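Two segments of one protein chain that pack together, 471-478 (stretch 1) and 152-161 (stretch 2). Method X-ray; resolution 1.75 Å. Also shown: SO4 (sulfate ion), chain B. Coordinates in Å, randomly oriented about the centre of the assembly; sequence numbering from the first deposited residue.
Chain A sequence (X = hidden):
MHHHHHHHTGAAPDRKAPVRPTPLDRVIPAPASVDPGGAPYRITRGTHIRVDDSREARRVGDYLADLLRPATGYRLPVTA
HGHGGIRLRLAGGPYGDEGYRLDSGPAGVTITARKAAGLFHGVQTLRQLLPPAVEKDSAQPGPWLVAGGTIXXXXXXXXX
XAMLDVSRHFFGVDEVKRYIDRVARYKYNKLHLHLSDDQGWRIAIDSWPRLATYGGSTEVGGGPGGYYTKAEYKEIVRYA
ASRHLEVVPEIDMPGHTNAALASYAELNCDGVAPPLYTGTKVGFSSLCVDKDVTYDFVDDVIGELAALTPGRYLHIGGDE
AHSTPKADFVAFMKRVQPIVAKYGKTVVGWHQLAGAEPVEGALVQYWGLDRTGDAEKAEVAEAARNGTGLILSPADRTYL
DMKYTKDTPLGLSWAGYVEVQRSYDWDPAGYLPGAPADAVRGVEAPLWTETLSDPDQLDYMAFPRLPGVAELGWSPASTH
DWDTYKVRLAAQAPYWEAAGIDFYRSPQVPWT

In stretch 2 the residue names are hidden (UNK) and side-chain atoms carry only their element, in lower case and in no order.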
# COMPACT_ATOMS: atom_id res chain seq x y z
N GLU A 471 4.03 -4.12 9.35
CA GLU A 471 3.99 -4.76 10.66
C GLU A 471 3.12 -3.96 11.63
O GLU A 471 2.34 -4.54 12.39
CB GLU A 471 5.39 -4.92 11.26
CG GLU A 471 5.37 -5.47 12.68
CD GLU A 471 6.58 -6.31 13.03
OE1 GLU A 471 6.98 -7.15 12.19
OE2 GLU A 471 7.13 -6.14 14.14
N LEU A 472 3.24 -2.64 11.60
CA LEU A 472 2.43 -1.81 12.48
C LEU A 472 0.95 -2.04 12.20
O LEU A 472 0.13 -2.03 13.12
CB LEU A 472 2.77 -0.33 12.29
CG LEU A 472 4.18 0.10 12.69
CD1 LEU A 472 4.35 1.59 12.45
CD2 LEU A 472 4.42 -0.23 14.16
N GLY A 473 0.61 -2.29 10.94
CA GLY A 473 -0.78 -2.52 10.60
C GLY A 473 -1.26 -3.92 10.92
O GLY A 473 -2.43 -4.12 11.25
N TRP A 474 -0.36 -4.90 10.84
CA TRP A 474 -0.72 -6.29 11.06
C TRP A 474 -0.47 -6.94 12.43
O TRP A 474 -1.38 -7.55 13.01
CB TRP A 474 -0.05 -7.15 9.97
CG TRP A 474 -0.32 -8.63 10.10
CD1 TRP A 474 0.19 -9.49 11.03
CD2 TRP A 474 -1.22 -9.40 9.29
NE1 TRP A 474 -0.35 -10.74 10.87
CE2 TRP A 474 -1.21 -10.72 9.81
CE3 TRP A 474 -2.04 -9.11 8.19
CZ2 TRP A 474 -1.99 -11.74 9.26
CZ3 TRP A 474 -2.81 -10.13 7.64
CH2 TRP A 474 -2.79 -11.43 8.18
N SER A 475 0.75 -6.81 12.93
CA SER A 475 1.16 -7.44 14.18
C SER A 475 0.56 -6.93 15.48
O SER A 475 0.17 -5.77 15.60
CB SER A 475 2.68 -7.41 14.28
OG SER A 475 3.27 -8.00 13.13
N PRO A 476 0.48 -7.82 16.49
CA PRO A 476 -0.07 -7.44 17.80
C PRO A 476 0.89 -6.46 18.47
O PRO A 476 2.10 -6.54 18.28
CB PRO A 476 -0.12 -8.77 18.55
CG PRO A 476 -0.25 -9.79 17.44
CD PRO A 476 0.72 -9.27 16.42
N ALA A 477 0.35 -5.53 19.25
CA ALA A 477 1.19 -4.56 19.93
C ALA A 477 2.25 -5.27 20.78
O ALA A 477 3.38 -4.80 20.89
CB ALA A 477 0.33 -3.66 20.81
N SER A 478 1.88 -6.41 21.36
CA SER A 478 2.80 -7.16 22.21
C SER A 478 4.06 -7.64 21.50
O SER A 478 5.06 -7.94 22.16
CB SER A 478 2.07 -8.35 22.84
OG SER A 478 1.60 -9.25 21.85
N UNK A 152 -0.17 -19.21 13.93
CA UNK A 152 -1.58 -18.83 13.89
C UNK A 152 -1.48 -17.32 13.79
O UNK A 152 -0.90 -16.67 14.66
c UNK A 152 -2.31 -19.27 15.16
c UNK A 152 -3.38 -21.27 16.28
o UNK A 152 -4.58 -21.23 15.94
o UNK A 152 -3.00 -21.70 17.39
c UNK A 152 -2.33 -20.79 15.31
N UNK A 153 -2.05 -16.76 12.73
CA UNK A 153 -1.90 -15.34 12.45
C UNK A 153 -3.17 -14.60 12.01
O UNK A 153 -3.88 -15.06 11.13
c UNK A 153 -0.83 -15.24 11.36
c UNK A 153 -0.07 -13.94 11.35
o UNK A 153 -0.24 -13.12 12.28
o UNK A 153 0.70 -13.74 10.39
N UNK A 154 -3.43 -13.45 12.63
CA UNK A 154 -4.58 -12.62 12.28
C UNK A 154 -4.11 -11.16 12.37
O UNK A 154 -3.19 -10.86 13.12
c UNK A 154 -5.76 -12.81 13.25
c UNK A 154 -6.35 -14.22 13.11
o UNK A 154 -5.31 -12.61 14.60
N UNK A 155 -4.73 -10.25 11.60
CA UNK A 155 -4.35 -8.84 11.60
C UNK A 155 -4.93 -7.97 12.72
O UNK A 155 -6.06 -8.16 13.16
c UNK A 155 -5.70 -10.53 10.52
c UNK A 155 -6.09 -9.13 10.07
c UNK A 155 -4.81 -8.37 10.23
N UNK A 156 -4.14 -6.99 13.15
CA UNK A 156 -4.55 -6.05 14.19
C UNK A 156 -5.50 -5.00 13.63
O UNK A 156 -6.53 -4.69 14.24
n UNK A 156 -2.61 -2.75 17.45
c UNK A 156 -3.31 -5.36 14.77
c UNK A 156 -1.69 -1.96 18.01
c UNK A 156 -3.61 -4.34 15.86
n UNK A 156 -0.45 -1.95 17.55
c UNK A 156 -2.35 -3.65 16.33
n UNK A 156 -2.03 -1.20 19.04
N UNK A 157 -5.15 -4.47 12.45
CA UNK A 157 -5.95 -3.45 11.78
C UNK A 157 -6.41 -3.91 10.40
O UNK A 157 -5.71 -4.67 9.73
c UNK A 157 -3.50 -1.46 13.40
c UNK A 157 -5.49 -0.18 14.84
c UNK A 157 -3.19 -0.81 14.60
c UNK A 157 -4.80 -1.47 12.91
c UNK A 157 -5.13 -2.17 11.61
c UNK A 157 -4.19 -0.18 15.31
c UNK A 157 -5.79 -0.82 13.64
o UNK A 157 -3.89 0.46 16.49
N UNK A 158 -7.58 -3.43 9.98
CA UNK A 158 -8.14 -3.79 8.68
C UNK A 158 -7.66 -2.87 7.55
O UNK A 158 -7.78 -3.22 6.38
c UNK A 158 -9.66 -3.78 8.74
N UNK A 159 -7.14 -1.70 7.91
CA UNK A 159 -6.64 -0.77 6.90
C UNK A 159 -5.11 -0.79 6.93
O UNK A 159 -4.50 -0.17 7.79
c UNK A 159 -9.78 2.51 3.73
c UNK A 159 -9.18 1.89 4.83
c UNK A 159 -7.16 0.65 7.14
c UNK A 159 -5.64 2.08 5.63
c UNK A 159 -7.80 2.05 5.01
c UNK A 159 -6.86 1.58 6.00
c UNK A 159 -9.03 3.27 2.82
c UNK A 159 -7.67 3.45 2.98
n UNK A 159 -5.76 2.83 4.49
c UNK A 159 -7.07 2.83 4.08
N UNK A 160 -4.52 -1.52 5.99
CA UNK A 160 -3.06 -1.64 5.90
C UNK A 160 -2.76 -1.31 4.44
O UNK A 160 -2.79 -2.18 3.58
c UNK A 160 -4.03 -6.55 6.68
c UNK A 160 -2.63 -3.07 6.26
c UNK A 160 -2.67 -4.94 7.98
c UNK A 160 -3.20 -3.57 7.59
n UNK A 160 -5.10 -6.30 7.43
n UNK A 160 -4.11 -7.42 5.68
n UNK A 160 -2.88 -5.93 6.93
N UNK A 161 -2.46 -0.04 4.18
CA UNK A 161 -2.25 0.38 2.80
C UNK A 161 -0.92 1.00 2.44
O UNK A 161 -0.14 1.44 3.29
c UNK A 161 -3.35 1.35 2.39
o UNK A 161 -3.39 2.45 3.28
S SO4 B . -5.84 -2.07 19.48
O1 SO4 B . -6.73 -0.90 19.32
O2 SO4 B . -4.67 -1.69 20.30
O3 SO4 B . -6.58 -3.15 20.15
O4 SO4 B . -5.39 -2.53 18.16
O HOH W 1 -2.09 -9.23 14.93
O HOH W 2 0.81 -3.25 15.38

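Position 152 carries three carbons in an unbranched run, the third bearing two oxygens. A carboxylate at that distance from the backbone is Glu-152; its side chain comes no nearer to stretch 1 than 9.6 Å, from Glu-152 CB to Trp-474 CZ2, and takes no part in the contact.

Position 153 has two carbons, the second carrying two oxygens, one carbon shorter than its neighbour. One oxygen lies near the plane of the Trp-474 ring, at its edge, where the indole nitrogen presents its hydrogen. The residue is Asp-153, and Trp-474 NE1 donates to Asp-153 OD1 at 2.8 Å with an angle of 163°, close to linear.

At position 154 the first carbon bears one oxygen and one carbon, the beta-branched pattern of Thr-154. Its side chain points away from stretch 1. Its carbonyl does the work: water 1 donates to Thr-154 O at 2.7 Å and to Trp-474 O at 2.6 Å, bridging the two backbones.

Position 155 shows three carbons closing a ring onto the backbone nitrogen, which identifies Pro-155. CB sits over one face of the Trp-474 six-membered ring, 3.8 Å from its centroid and 22° off the normal, a CH-pi contact. The backbones are near here too, with Pro-155 CA 4.5 Å from Trp-474 CA.

Position 156 has three carbons, a nitrogen, then a carbon carrying two more nitrogens: a guanidinium, hence Arg-156. With chi1 to chi3 all t, the chain is extended and reaches past Ser-475, whose O lies 3.4 Å from Arg-156 CD, to place the guanidinium face against Ala-477 CB. Arg-156 NE and NH2 donate to sulfate O4 and O2 at 2.9 and 3.0 Å respectively, while NH1 donates to water 2 at 2.8 Å. That water in turn donates to Leu-472 O and Ser-475 O.

Position 157 has one carbon, then a six-carbon ring bearing one oxygen, so it is Tyr-157. Leu-472 O lies at the ring edge, 3.7 Å from Tyr-157 CD2.

Position 158, with a single carbon pointing away, is Ala-158. Position 159 has one carbon leading to fused five- and six-membered rings of eight carbons and one nitrogen; this indole is Trp-159, also directed away.

Position 160 repeats the three-carbon, guanidinium pattern and is Arg-160. Its CB points toward stretch 1, and its guanidinium turns one face to the Trp-474 edge, NE lying 3.5 Å from Trp-474 CE3. NH1 donates to Tyr-157 O at 2.9 Å, tying the side chain back to its own stretch. Position 161, one carbon and one oxygen, is Ser-161, beyond reach.

The contact joins a helix end to a loop. Ser-475 leaves helical geometry, and the carbonyls just before it receive the loop: Tyr-157 N donates to Gly-473 O at 3.0 Å, and Arg-156 N to Trp-474 O at 2.8 Å. Glycine suits the close approach, since an ideal CB at 473 would fall 3.0 Å from Arg-160 CG, a clash. Trp-474, held at NE1 and covered on one face, completes the packing, with 533 Å² buried altogether.

Stretch 2 (152-161) EDTPRYAWRS
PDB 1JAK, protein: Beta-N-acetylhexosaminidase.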